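Local coordinates for carbohydrate kinase, pfkB family (Enterococcus faecalis, PDB 3KTN), which probably phosphorylates a sugar acid such as 2-keto-3-deoxygluconate, as a magnesium-binding member of the ribokinase-like PfkB family of carbohydrate kinases, at residues A[191-205]-A[225-239]. Sequence-based numbering, arbitrary orientation.
Sequences LPYCDIVFGSRRDLV and LIQRFMSQYNLEWFA
Strands 196-198 and 237-239 run parallel, pairing Ile196 with Trp237, Val197 with Phe238 and Phe198 with Ala239, their axes 4.7 Å apart and inclined by 13°. The pairing opens on Asp195 O, which accepts two backbone bonds, one from Glu236 N (2.7 Å) on a lone pair and a straighter one from Trp237 N. From there donors and acceptors alternate: Val197 N gives to Trp237 O, Ala239 N to Val197 O, and Gly199 N to Ala239 O. The parallel pair is joined by a beta-alpha-beta crossover through helices 201-206 and 218-233, and apolar side chains pack the second helix against the first and against the 3-10 turn 191-193. Leu204 sets CD2 squarely over the centre of the Phe229 ring, 3.5 Å from its centroid and 5° off the normal, a CH-pi contact, while its CD1 rests against Ile226 CG1. At the edge of the same ring, in its plane, lies Leu191 CD1, 3.9 Å from Phe229 CE1. Leu191 also places CB over one face of Tyr233, 3.7 Å from the centroid, and the Pro192 ring lies beside that of Tyr233, CG nearest its CD1. Val197, with CG2 beside its backbone N (CG1 anti, chi1 -180°), brings that methyl against both methyls of Leu235, while CG1 meets Phe238 CD1. Just past strand 196-198, Gly199 O lies 3.5 Å from Phe238 CZ. A Schellman motif at Asn234 ends helix 218-233; a capping box of Ser200 and Asp203 starts helix 201-206. Strand 196-198 is held on its other edge by strand 163-167, with Asp195 OD2 accepting from Val164 N. Helix 218-233 packs on the face bearing Val197 and Phe238, whereas Phe198 and Trp237 meet helix 278-291 on the opposite face, giving the layered alpha/beta build of the ribokinase fold.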
loop_
_atom_site.group_PDB
_atom_site.type_symbol
_atom_site.label_atom_id
_atom_site.label_comp_id
_atom_site.label_asym_id
_atom_site.label_seq_id
_atom_site.Cartn_x
_atom_site.Cartn_y
_atom_site.Cartn_z
ATOM N N LEU A 191 -7.793 -45.376 7.166
ATOM C CA LEU A 191 -8.652 -45.704 6.032
ATOM C C LEU A 191 -9.845 -46.610 6.340
ATOM O O LEU A 191 -10.919 -46.438 5.763
ATOM C CB LEU A 191 -7.808 -46.298 4.903
ATOM C CG LEU A 191 -7.019 -45.225 4.135
ATOM C CD1 LEU A 191 -5.968 -45.855 3.232
ATOM C CD2 LEU A 191 -8.004 -44.395 3.326
ATOM N N PRO A 192 -9.679 -47.589 7.247
ATOM C CA PRO A 192 -10.804 -48.475 7.567
ATOM C C PRO A 192 -12.014 -47.745 8.159
ATOM O O PRO A 192 -13.122 -48.282 8.189
ATOM C CB PRO A 192 -10.190 -49.463 8.558
ATOM C CG PRO A 192 -8.768 -49.560 8.091
ATOM C CD PRO A 192 -8.426 -48.108 7.823
ATOM N N TYR A 193 -11.802 -46.516 8.622
ATOM C CA TYR A 193 -12.874 -45.729 9.232
ATOM C C TYR A 193 -13.473 -44.640 8.345
ATOM O O TYR A 193 -14.450 -43.998 8.729
ATOM C CB TYR A 193 -12.357 -45.082 10.515
ATOM C CG TYR A 193 -11.899 -46.082 11.545
ATOM C CD1 TYR A 193 -12.824 -46.790 12.315
ATOM C CD2 TYR A 193 -10.543 -46.339 11.738
ATOM C CE1 TYR A 193 -12.408 -47.730 13.252
ATOM C CE2 TYR A 193 -10.117 -47.279 12.672
ATOM C CZ TYR A 193 -11.055 -47.969 13.425
ATOM O OH TYR A 193 -10.643 -48.897 14.350
ATOM N N CYS A 194 -12.900 -44.440 7.162
ATOM C CA CYS A 194 -13.367 -43.398 6.250
ATOM C C CYS A 194 -14.499 -43.801 5.319
ATOM O O CYS A 194 -14.610 -44.956 4.916
ATOM C CB CYS A 194 -12.196 -42.888 5.409
ATOM S SG CYS A 194 -10.774 -42.386 6.386
ATOM N N ASP A 195 -15.332 -42.822 4.977
ATOM C CA ASP A 195 -16.457 -43.020 4.072
ATOM C C ASP A 195 -16.179 -42.295 2.755
ATOM O O ASP A 195 -16.451 -42.819 1.673
ATOM C CB ASP A 195 -17.743 -42.473 4.696
ATOM C CG ASP A 195 -18.135 -43.206 5.968
ATOM O OD1 ASP A 195 -18.380 -44.432 5.895
ATOM O OD2 ASP A 195 -18.197 -42.562 7.039
ATOM N N ILE A 196 -15.639 -41.083 2.855
ATOM C CA ILE A 196 -15.323 -40.275 1.676
ATOM C C ILE A 196 -13.840 -39.944 1.691
ATOM O O ILE A 196 -13.331 -39.381 2.660
ATOM C CB ILE A 196 -16.142 -38.968 1.665
ATOM C CG1 ILE A 196 -17.633 -39.299 1.729
ATOM C CG2 ILE A 196 -15.832 -38.162 0.406
ATOM C CD1 ILE A 196 -18.533 -38.087 1.799
ATOM N N VAL A 197 -13.144 -40.295 0.618
ATOM C CA VAL A 197 -11.710 -40.056 0.546
ATOM C C VAL A 197 -11.287 -39.238 -0.671
ATOM O O VAL A 197 -11.757 -39.472 -1.787
ATOM C CB VAL A 197 -10.946 -41.397 0.535
ATOM C CG1 VAL A 197 -9.453 -41.151 0.467
ATOM C CG2 VAL A 197 -11.302 -42.206 1.782
ATOM N N PHE A 198 -10.393 -38.280 -0.441
ATOM C CA PHE A 198 -9.872 -37.423 -1.501
ATOM C C PHE A 198 -8.419 -37.784 -1.767
ATOM O O PHE A 198 -7.593 -37.794 -0.856
ATOM C CB PHE A 198 -9.990 -35.952 -1.093
ATOM C CG PHE A 198 -11.408 -35.481 -0.957
ATOM C CD1 PHE A 198 -12.189 -35.254 -2.079
ATOM C CD2 PHE A 198 -11.982 -35.322 0.297
ATOM C CE1 PHE A 198 -13.528 -34.879 -1.956
ATOM C CE2 PHE A 198 -13.319 -34.947 0.431
ATOM C CZ PHE A 198 -14.094 -34.727 -0.699
ATOM N N GLY A 199 -8.115 -38.097 -3.021
ATOM C CA GLY A 199 -6.760 -38.466 -3.377
ATOM C C GLY A 199 -6.651 -38.791 -4.852
ATOM O O GLY A 199 -7.639 -38.716 -5.583
ATOM N N SER A 200 -5.456 -39.163 -5.294
ATOM C CA SER A 200 -5.239 -39.489 -6.700
ATOM C C SER A 200 -4.752 -40.916 -6.906
ATOM O O SER A 200 -4.375 -41.604 -5.957
ATOM C CB SER A 200 -4.204 -38.545 -7.298
ATOM O OG SER A 200 -2.924 -38.826 -6.759
ATOM N N ARG A 201 -4.750 -41.338 -8.167
ATOM C CA ARG A 201 -4.293 -42.667 -8.546
ATOM C C ARG A 201 -2.853 -42.869 -8.089
ATOM O O ARG A 201 -2.515 -43.900 -7.506
ATOM C CB ARG A 201 -4.365 -42.833 -10.064
ATOM C CG ARG A 201 -3.710 -44.105 -10.593
ATOM C CD ARG A 201 -3.623 -44.075 -12.112
ATOM N NE ARG A 201 -3.127 -45.328 -12.678
ATOM C CZ ARG A 201 -1.900 -45.804 -12.488
ATOM N NH1 ARG A 201 -1.031 -45.134 -11.740
ATOM N NH2 ARG A 201 -1.541 -46.952 -13.051
ATOM N N ARG A 202 -2.007 -41.879 -8.355
ATOM C CA ARG A 202 -0.606 -41.966 -7.971
ATOM C C ARG A 202 -0.420 -42.178 -6.475
ATOM O O ARG A 202 0.600 -42.719 -6.048
ATOM C CB ARG A 202 0.156 -40.714 -8.413
ATOM C CG ARG A 202 0.245 -40.548 -9.919
ATOM C CD ARG A 202 1.262 -39.484 -10.300
ATOM N NE ARG A 202 1.328 -39.285 -11.747
ATOM C CZ ARG A 202 0.339 -38.781 -12.480
ATOM N NH1 ARG A 202 -0.800 -38.421 -11.901
ATOM N NH2 ARG A 202 0.488 -38.638 -13.791
ATOM N N ASP A 203 -1.388 -41.747 -5.670
ATOM C CA ASP A 203 -1.270 -41.947 -4.230
ATOM C C ASP A 203 -1.379 -43.438 -3.934
ATOM O O ASP A 203 -0.570 -43.999 -3.193
ATOM C CB ASP A 203 -2.371 -41.198 -3.467
ATOM C CG ASP A 203 -2.130 -39.699 -3.405
ATOM O OD1 ASP A 203 -0.997 -39.289 -3.071
ATOM O OD2 ASP A 203 -3.077 -38.933 -3.674
ATOM N N LEU A 204 -2.383 -44.074 -4.525
ATOM C CA LEU A 204 -2.609 -45.497 -4.325
ATOM C C LEU A 204 -1.379 -46.310 -4.715
ATOM O O LEU A 204 -0.939 -47.179 -3.966
ATOM C CB LEU A 204 -3.820 -45.951 -5.141
ATOM C CG LEU A 204 -5.083 -45.128 -4.879
ATOM C CD1 LEU A 204 -6.237 -45.666 -5.710
ATOM C CD2 LEU A 204 -5.421 -45.174 -3.397
ATOM N N VAL A 205 -0.815 -46.005 -5.878
ATOM C CA VAL A 205 0.357 -46.716 -6.370
ATOM C C VAL A 205 1.654 -46.363 -5.641
ATOM O O VAL A 205 2.320 -47.239 -5.082
ATOM C CB VAL A 205 0.550 -46.463 -7.887
ATOM C CG1 VAL A 205 1.845 -47.099 -8.367
ATOM C CG2 VAL A 205 -0.635 -47.028 -8.660
ATOM N N LEU A 225 -8.176 -50.671 -10.382
ATOM C CA LEU A 225 -7.306 -50.369 -9.255
ATOM C C LEU A 225 -8.009 -49.572 -8.155
ATOM O O LEU A 225 -7.904 -49.906 -6.973
ATOM C CB LEU A 225 -6.075 -49.601 -9.738
ATOM C CG LEU A 225 -5.179 -48.977 -8.664
ATOM C CD1 LEU A 225 -4.911 -49.973 -7.554
ATOM C CD2 LEU A 225 -3.877 -48.527 -9.298
ATOM N N ILE A 226 -8.735 -48.530 -8.546
ATOM C CA ILE A 226 -9.427 -47.669 -7.592
ATOM C C ILE A 226 -10.602 -48.321 -6.871
ATOM O O ILE A 226 -10.738 -48.187 -5.654
ATOM C CB ILE A 226 -9.908 -46.368 -8.285
ATOM C CG1 ILE A 226 -8.693 -45.547 -8.712
ATOM C CG2 ILE A 226 -10.800 -45.562 -7.347
ATOM C CD1 ILE A 226 -9.027 -44.317 -9.517
ATOM N N GLN A 227 -11.457 -49.020 -7.604
ATOM C CA GLN A 227 -12.599 -49.662 -6.963
ATOM C C GLN A 227 -12.152 -50.842 -6.107
ATOM O O GLN A 227 -12.885 -51.292 -5.228
ATOM C CB GLN A 227 -13.623 -50.095 -8.011
ATOM C CG GLN A 227 -14.175 -48.917 -8.792
ATOM C CD GLN A 227 -15.305 -49.298 -9.715
ATOM O OE1 GLN A 227 -15.166 -50.198 -10.544
ATOM N NE2 GLN A 227 -16.433 -48.609 -9.585
ATOM N N ARG A 228 -10.938 -51.321 -6.356
ATOM C CA ARG A 228 -10.375 -52.426 -5.594
ATOM C C ARG A 228 -9.971 -51.836 -4.239
ATOM O O ARG A 228 -10.298 -52.380 -3.181
ATOM C CB ARG A 228 -9.146 -52.983 -6.321
ATOM C CG ARG A 228 -8.850 -54.452 -6.057
ATOM C CD ARG A 228 -7.716 -54.931 -6.958
ATOM N NE ARG A 228 -6.410 -54.475 -6.489
ATOM C CZ ARG A 228 -5.353 -54.287 -7.273
ATOM N NH1 ARG A 228 -5.440 -54.504 -8.578
ATOM N NH2 ARG A 228 -4.199 -53.898 -6.747
ATOM N N PHE A 229 -9.258 -50.712 -4.290
ATOM C CA PHE A 229 -8.816 -50.001 -3.091
ATOM C C PHE A 229 -10.032 -49.631 -2.247
ATOM O O PHE A 229 -10.015 -49.757 -1.025
ATOM C CB PHE A 229 -8.049 -48.733 -3.501
ATOM C CG PHE A 229 -7.990 -47.671 -2.431
ATOM C CD1 PHE A 229 -7.189 -47.831 -1.306
ATOM C CD2 PHE A 229 -8.745 -46.506 -2.555
ATOM C CE1 PHE A 229 -7.137 -46.846 -0.318
ATOM C CE2 PHE A 229 -8.703 -45.514 -1.575
ATOM C CZ PHE A 229 -7.897 -45.685 -0.454
HETATM N N MSE A 230 -11.093 -49.189 -2.912
HETATM C CA MSE A 230 -12.315 -48.786 -2.232
HETATM C C MSE A 230 -13.061 -49.907 -1.515
HETATM O O MSE A 230 -13.514 -49.726 -0.383
HETATM C CB MSE A 230 -13.268 -48.121 -3.217
HETATM C CG MSE A 230 -12.812 -46.764 -3.714
HETATM SE SE MSE A 230 -14.171 -45.982 -4.828
HETATM C CE MSE A 230 -15.402 -45.398 -3.453
ATOM N N SER A 231 -13.213 -51.052 -2.178
ATOM C CA SER A 231 -13.925 -52.169 -1.569
ATOM C C SER A 231 -13.133 -52.723 -0.396
ATOM O O SER A 231 -13.708 -53.207 0.575
ATOM C CB SER A 231 -14.198 -53.266 -2.606
ATOM O OG SER A 231 -13.007 -53.671 -3.253
ATOM N N GLN A 232 -11.809 -52.638 -0.478
ATOM C CA GLN A 232 -10.959 -53.119 0.602
ATOM C C GLN A 232 -11.235 -52.390 1.917
ATOM O O GLN A 232 -11.152 -52.982 2.994
ATOM C CB GLN A 232 -9.493 -52.933 0.249
ATOM C CG GLN A 232 -8.569 -53.398 1.344
ATOM C CD GLN A 232 -7.138 -53.040 1.065
ATOM O OE1 GLN A 232 -6.710 -53.041 -0.084
ATOM N NE2 GLN A 232 -6.380 -52.742 2.113
ATOM N N TYR A 233 -11.546 -51.100 1.835
ATOM C CA TYR A 233 -11.830 -50.320 3.033
ATOM C C TYR A 233 -13.307 -49.977 3.072
ATOM O O TYR A 233 -13.773 -49.265 3.960
ATOM C CB TYR A 233 -10.985 -49.047 3.037
ATOM C CG TYR A 233 -9.499 -49.310 3.124
ATOM C CD1 TYR A 233 -8.905 -49.666 4.335
ATOM C CD2 TYR A 233 -8.688 -49.214 1.995
ATOM C CE1 TYR A 233 -7.537 -49.914 4.419
ATOM C CE2 TYR A 233 -7.317 -49.464 2.070
ATOM C CZ TYR A 233 -6.751 -49.813 3.284
ATOM O OH TYR A 233 -5.397 -50.049 3.362
ATOM N N ASN A 234 -14.036 -50.507 2.094
ATOM C CA ASN A 234 -15.470 -50.288 1.965
ATOM C C ASN A 234 -15.826 -48.802 1.925
ATOM O O ASN A 234 -16.825 -48.366 2.499
ATOM C CB ASN A 234 -16.220 -50.988 3.105
ATOM C CG ASN A 234 -17.719 -51.032 2.874
ATOM O OD1 ASN A 234 -18.181 -51.231 1.749
ATOM N ND2 ASN A 234 -18.490 -50.856 3.941
ATOM N N LEU A 235 -14.998 -48.032 1.224
ATOM C CA LEU A 235 -15.211 -46.596 1.084
ATOM C C LEU A 235 -16.467 -46.343 0.270
ATOM O O LEU A 235 -16.835 -47.148 -0.587
ATOM C CB LEU A 235 -14.016 -45.952 0.381
ATOM C CG LEU A 235 -12.662 -46.177 1.053
ATOM C CD1 LEU A 235 -11.564 -45.557 0.207
ATOM C CD2 LEU A 235 -12.678 -45.582 2.456
ATOM N N GLU A 236 -17.124 -45.219 0.539
ATOM C CA GLU A 236 -18.340 -44.845 -0.167
ATOM C C GLU A 236 -18.036 -43.985 -1.400
ATOM O O GLU A 236 -18.592 -44.215 -2.479
ATOM C CB GLU A 236 -19.272 -44.092 0.785
ATOM C CG GLU A 236 -20.590 -43.679 0.181
ATOM C CD GLU A 236 -21.482 -43.004 1.191
ATOM O OE1 GLU A 236 -21.052 -42.868 2.356
ATOM O OE2 GLU A 236 -22.612 -42.610 0.829
ATOM N N TRP A 237 -17.144 -43.006 -1.237
ATOM C CA TRP A 237 -16.761 -42.101 -2.328
ATOM C C TRP A 237 -15.258 -41.853 -2.365
ATOM O O TRP A 237 -14.622 -41.688 -1.328
ATOM C CB TRP A 237 -17.455 -40.739 -2.171
ATOM C CG TRP A 237 -18.823 -40.609 -2.783
ATOM C CD1 TRP A 237 -19.666 -41.618 -3.136
ATOM C CD2 TRP A 237 -19.530 -39.386 -3.044
ATOM N NE1 TRP A 237 -20.858 -41.105 -3.593
ATOM C CE2 TRP A 237 -20.802 -39.735 -3.544
ATOM C CE3 TRP A 237 -19.215 -38.026 -2.894
ATOM C CZ2 TRP A 237 -21.761 -38.779 -3.905
ATOM C CZ3 TRP A 237 -20.169 -37.070 -3.251
ATOM C CH2 TRP A 237 -21.427 -37.455 -3.748
ATOM N N PHE A 238 -14.695 -41.840 -3.569
ATOM C CA PHE A 238 -13.277 -41.558 -3.765
ATOM C C PHE A 238 -13.255 -40.491 -4.852
ATOM O O PHE A 238 -13.812 -40.695 -5.931
ATOM C CB PHE A 238 -12.518 -42.791 -4.255
ATOM C CG PHE A 238 -11.046 -42.543 -4.476
ATOM C CD1 PHE A 238 -10.181 -42.400 -3.396
ATOM C CD2 PHE A 238 -10.528 -42.433 -5.763
ATOM C CE1 PHE A 238 -8.813 -42.154 -3.597
ATOM C CE2 PHE A 238 -9.171 -42.188 -5.973
ATOM C CZ PHE A 238 -8.312 -42.049 -4.886
ATOM N N ALA A 239 -12.630 -39.350 -4.578
ATOM C CA ALA A 239 -12.600 -38.281 -5.571
ATOM C C ALA A 239 -11.274 -37.536 -5.637
ATOM O O ALA A 239 -10.497 -37.523 -4.684
ATOM C CB ALA A 239 -13.741 -37.303 -5.313
#